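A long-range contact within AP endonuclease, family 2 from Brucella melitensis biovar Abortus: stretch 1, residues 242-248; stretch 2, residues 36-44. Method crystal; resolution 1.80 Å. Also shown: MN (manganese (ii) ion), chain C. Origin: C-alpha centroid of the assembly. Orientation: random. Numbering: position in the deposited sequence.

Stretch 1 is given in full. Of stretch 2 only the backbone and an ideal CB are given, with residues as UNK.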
# COMPACT_ATOMS: atom_id res chain seq x y z
N GLY A 242 1.76 12.01 5.20
CA GLY A 242 2.23 11.03 4.22
C GLY A 242 1.52 11.26 2.90
O GLY A 242 1.04 12.36 2.64
N TRP A 243 1.42 10.22 2.07
CA TRP A 243 0.77 10.31 0.78
C TRP A 243 -0.55 9.55 0.83
O TRP A 243 -0.74 8.69 1.69
CB TRP A 243 1.63 9.67 -0.31
CG TRP A 243 2.90 10.41 -0.65
CD1 TRP A 243 4.06 10.37 0.02
CD2 TRP A 243 3.10 11.28 -1.75
NE1 TRP A 243 5.00 11.16 -0.59
CE2 TRP A 243 4.44 11.73 -1.69
CE3 TRP A 243 2.29 11.72 -2.80
CZ2 TRP A 243 4.97 12.63 -2.62
CZ3 TRP A 243 2.83 12.62 -3.74
CH2 TRP A 243 4.15 13.03 -3.65
N VAL A 244 -1.43 9.86 -0.10
CA VAL A 244 -2.69 9.15 -0.27
C VAL A 244 -2.67 8.44 -1.62
O VAL A 244 -2.68 9.11 -2.67
CB VAL A 244 -3.90 10.11 -0.16
CG1 VAL A 244 -5.21 9.35 -0.34
CG2 VAL A 244 -3.89 10.82 1.18
N GLY A 245 -2.58 7.12 -1.60
CA GLY A 245 -2.51 6.32 -2.83
C GLY A 245 -3.87 6.13 -3.49
O GLY A 245 -4.83 5.78 -2.81
N CYS A 246 -3.93 6.37 -4.79
CA CYS A 246 -5.18 6.21 -5.57
C CYS A 246 -5.28 4.80 -6.21
O CYS A 246 -5.11 4.61 -7.42
CB CYS A 246 -5.27 7.30 -6.63
SG CYS A 246 -5.32 8.97 -5.93
N GLU A 247 -5.60 3.83 -5.37
CA GLU A 247 -5.68 2.45 -5.77
C GLU A 247 -7.15 2.14 -6.09
O GLU A 247 -7.86 1.44 -5.33
CB GLU A 247 -5.21 1.53 -4.65
CG GLU A 247 -5.03 0.13 -5.14
CD GLU A 247 -4.66 -0.83 -4.04
OE1 GLU A 247 -4.83 -0.50 -2.85
OE2 GLU A 247 -4.20 -1.92 -4.40
N TYR A 248 -7.58 2.70 -7.21
CA TYR A 248 -8.92 2.47 -7.69
C TYR A 248 -8.87 2.09 -9.15
O TYR A 248 -7.89 2.37 -9.87
CB TYR A 248 -9.81 3.70 -7.45
CG TYR A 248 -9.48 4.98 -8.22
CD1 TYR A 248 -9.72 5.08 -9.59
CD2 TYR A 248 -8.93 6.08 -7.58
CE1 TYR A 248 -9.45 6.25 -10.29
CE2 TYR A 248 -8.65 7.27 -8.28
CZ TYR A 248 -8.93 7.35 -9.64
OH TYR A 248 -8.68 8.52 -10.32
N UNK A 36 -0.71 15.67 -13.40
CA UNK A 36 -0.39 16.48 -12.24
C UNK A 36 -0.12 15.74 -10.96
O UNK A 36 -0.15 16.34 -9.88
CB UNK A 36 -1.54 17.46 -11.99
N UNK A 37 0.14 14.43 -11.04
CA UNK A 37 0.59 13.69 -9.85
C UNK A 37 2.09 13.92 -9.65
O UNK A 37 2.85 13.91 -10.62
CB UNK A 37 0.29 12.20 -9.99
N UNK A 38 2.50 14.13 -8.41
CA UNK A 38 3.92 14.25 -8.04
C UNK A 38 4.48 12.95 -7.49
O UNK A 38 5.70 12.81 -7.33
CB UNK A 38 4.11 15.36 -7.01
N UNK A 39 3.59 12.00 -7.19
CA UNK A 39 4.00 10.71 -6.64
C UNK A 39 3.26 9.57 -7.29
O UNK A 39 2.15 9.75 -7.82
CB UNK A 39 3.78 10.68 -5.13
N UNK A 40 3.88 8.39 -7.28
CA UNK A 40 3.25 7.18 -7.79
C UNK A 40 3.49 6.00 -6.83
O UNK A 40 4.43 6.00 -6.03
CB UNK A 40 3.78 6.85 -9.19
N UNK A 41 2.63 5.01 -6.97
CA UNK A 41 2.78 3.71 -6.29
C UNK A 41 2.41 2.63 -7.29
O UNK A 41 1.75 2.91 -8.30
CB UNK A 41 1.91 3.62 -5.03
N UNK A 42 2.76 1.39 -6.98
CA UNK A 42 2.30 0.24 -7.76
C UNK A 42 2.60 -1.00 -6.95
O UNK A 42 3.23 -0.89 -5.90
CB UNK A 42 2.96 0.18 -9.14
N UNK A 43 2.13 -2.17 -7.37
CA UNK A 43 2.34 -3.37 -6.56
C UNK A 43 3.76 -3.91 -6.69
O UNK A 43 4.53 -3.91 -5.71
CB UNK A 43 1.34 -4.45 -6.96
N UNK A 44 4.12 -4.32 -7.90
CA UNK A 44 5.37 -5.07 -8.10
C UNK A 44 6.22 -4.54 -9.24
O UNK A 44 5.79 -4.52 -10.39
CB UNK A 44 5.05 -6.54 -8.36
MN MN C . -4.73 -1.31 -0.93

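Position 36 lies beyond the reach of stretch 1, so the contact sets no rule there; the backbone does. A phi of 94° with psi 16° is left-handed territory, where glycine is most at ease and asparagine a distant second. The residue is Gly36, the first to leave helical angles after a helix, closing it in a Schellman motif.

At position 37 the CA-to-CB bond runs sideways, and nothing of stretch 1 lies within 5.5 Å of the CB. A short side chain would therefore not touch stretch 1, while a long one could reach the sulfur of Cys246. Leucine, methionine or an aromatic would all suit. The residue is Phe37: with chi1 in m, its ring swings over until CE1 is 4.2 Å from SG of Cys246, an apolar contact with an oblique sulfur-aromatic character, the sulfur 5.5 Å from the ring centroid.

Position 38 also points sideways, and its ideal CB would sit 4.1 Å from CH2 of Trp243. There is room, and phi and psi of -98° and -12° are open to most residues, so alanine or serine would fit as far as this contact is concerned. The residue is Gly38, whose backbone C packs 3.9 Å from CH2 of Trp243.

Position 39 is the strictest. Its CB direction is toward stretch 1, straight at the indole: the ideal CB falls 2.6 Å from CZ3 of Trp243, a clash. With the tryptophan as it stands, only glycine fits. Gly39 lets the ring close on bare backbone, with CZ3 of Trp243 3.6 Å from N of Gly39.

Position 40, in extended conformation, turns its CB away from stretch 1, which therefore imposes nothing. A beta-branched residue would suit the strand, and Val40 is one.

Position 41 points toward stretch 1 again, as strand alternation predicts, but here the CB has space ahead of it. Opposite lies Gly245, whose CA is 6.8 Å from CA of position 41, with no side chain to fill the gap. A medium or long side chain is called for: leucine, methionine, glutamine or glutamate. The nearby acid of Glu247 might argue against a second carboxylate, yet the residue is Glu41. Its OE1 comes 3.4 Å from CA of Gly245, and OE2 lies 4.0 Å from CB of Glu247. A CB on Gly245 would stand 2.2 Å from OE1 of Glu41, so the two positions fit as a pair. No hydrogen bond crosses here; both carboxylate oxygens find theirs elsewhere in the structure.

Position 42 is out of reach of stretch 1, and many residues would do; Phe42 carries its ring elsewhere.

Position 43 starts sideways, its CB remote, but a longer side chain can come near the carboxylate of Glu247, whose OE1 binds the manganese at 2.1 Å. A polar residue might seem natural, though an aliphatic one also fits. Leu43 brings CD1 to 4.4 Å from OE2 of Glu247, a loose contact.

Position 44 is again out of reach, so polar or apolar would serve this contact equally; it is Phe44.

Stretch 2 36-44: GFGGVEFLF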
# COMPACT_ATOMS: atom_id res chain seq x y z
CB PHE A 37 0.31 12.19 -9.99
CG PHE A 37 -1.16 11.85 -9.91
CD1 PHE A 37 -1.79 11.65 -8.68
CD2 PHE A 37 -1.90 11.75 -11.06
CE1 PHE A 37 -3.15 11.36 -8.62
CE2 PHE A 37 -3.27 11.45 -11.01
CZ PHE A 37 -3.88 11.26 -9.78
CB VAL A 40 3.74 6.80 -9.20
CG1 VAL A 40 3.36 7.87 -10.22
CG2 VAL A 40 5.25 6.55 -9.21
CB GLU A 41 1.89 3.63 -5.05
CG GLU A 41 0.38 3.69 -5.32
CD GLU A 41 -0.45 3.59 -4.06
OE1 GLU A 41 0.03 4.02 -2.98
OE2 GLU A 41 -1.60 3.09 -4.16
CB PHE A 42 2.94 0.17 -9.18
CG PHE A 42 4.40 0.49 -9.21
CD1 PHE A 42 5.33 -0.40 -8.70
CD2 PHE A 42 4.85 1.69 -9.74
CE1 PHE A 42 6.71 -0.10 -8.71
CE2 PHE A 42 6.22 1.98 -9.77
CZ PHE A 42 7.13 1.11 -9.27
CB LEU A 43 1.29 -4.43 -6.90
CG LEU A 43 -0.04 -4.13 -6.23
CD1 LEU A 43 -0.74 -3.01 -6.92
CD2 LEU A 43 -0.94 -5.38 -6.14
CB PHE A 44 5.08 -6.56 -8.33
CG PHE A 44 4.10 -7.16 -7.35
CD1 PHE A 44 4.42 -7.33 -6.02
CD2 PHE A 44 2.83 -7.56 -7.77
CE1 PHE A 44 3.52 -7.89 -5.11
CE2 PHE A 44 1.93 -8.10 -6.86
CZ PHE A 44 2.28 -8.27 -5.53
O HOH W 1 -2.54 -2.32 -1.50
O HOH W 2 -5.56 -3.28 -1.71
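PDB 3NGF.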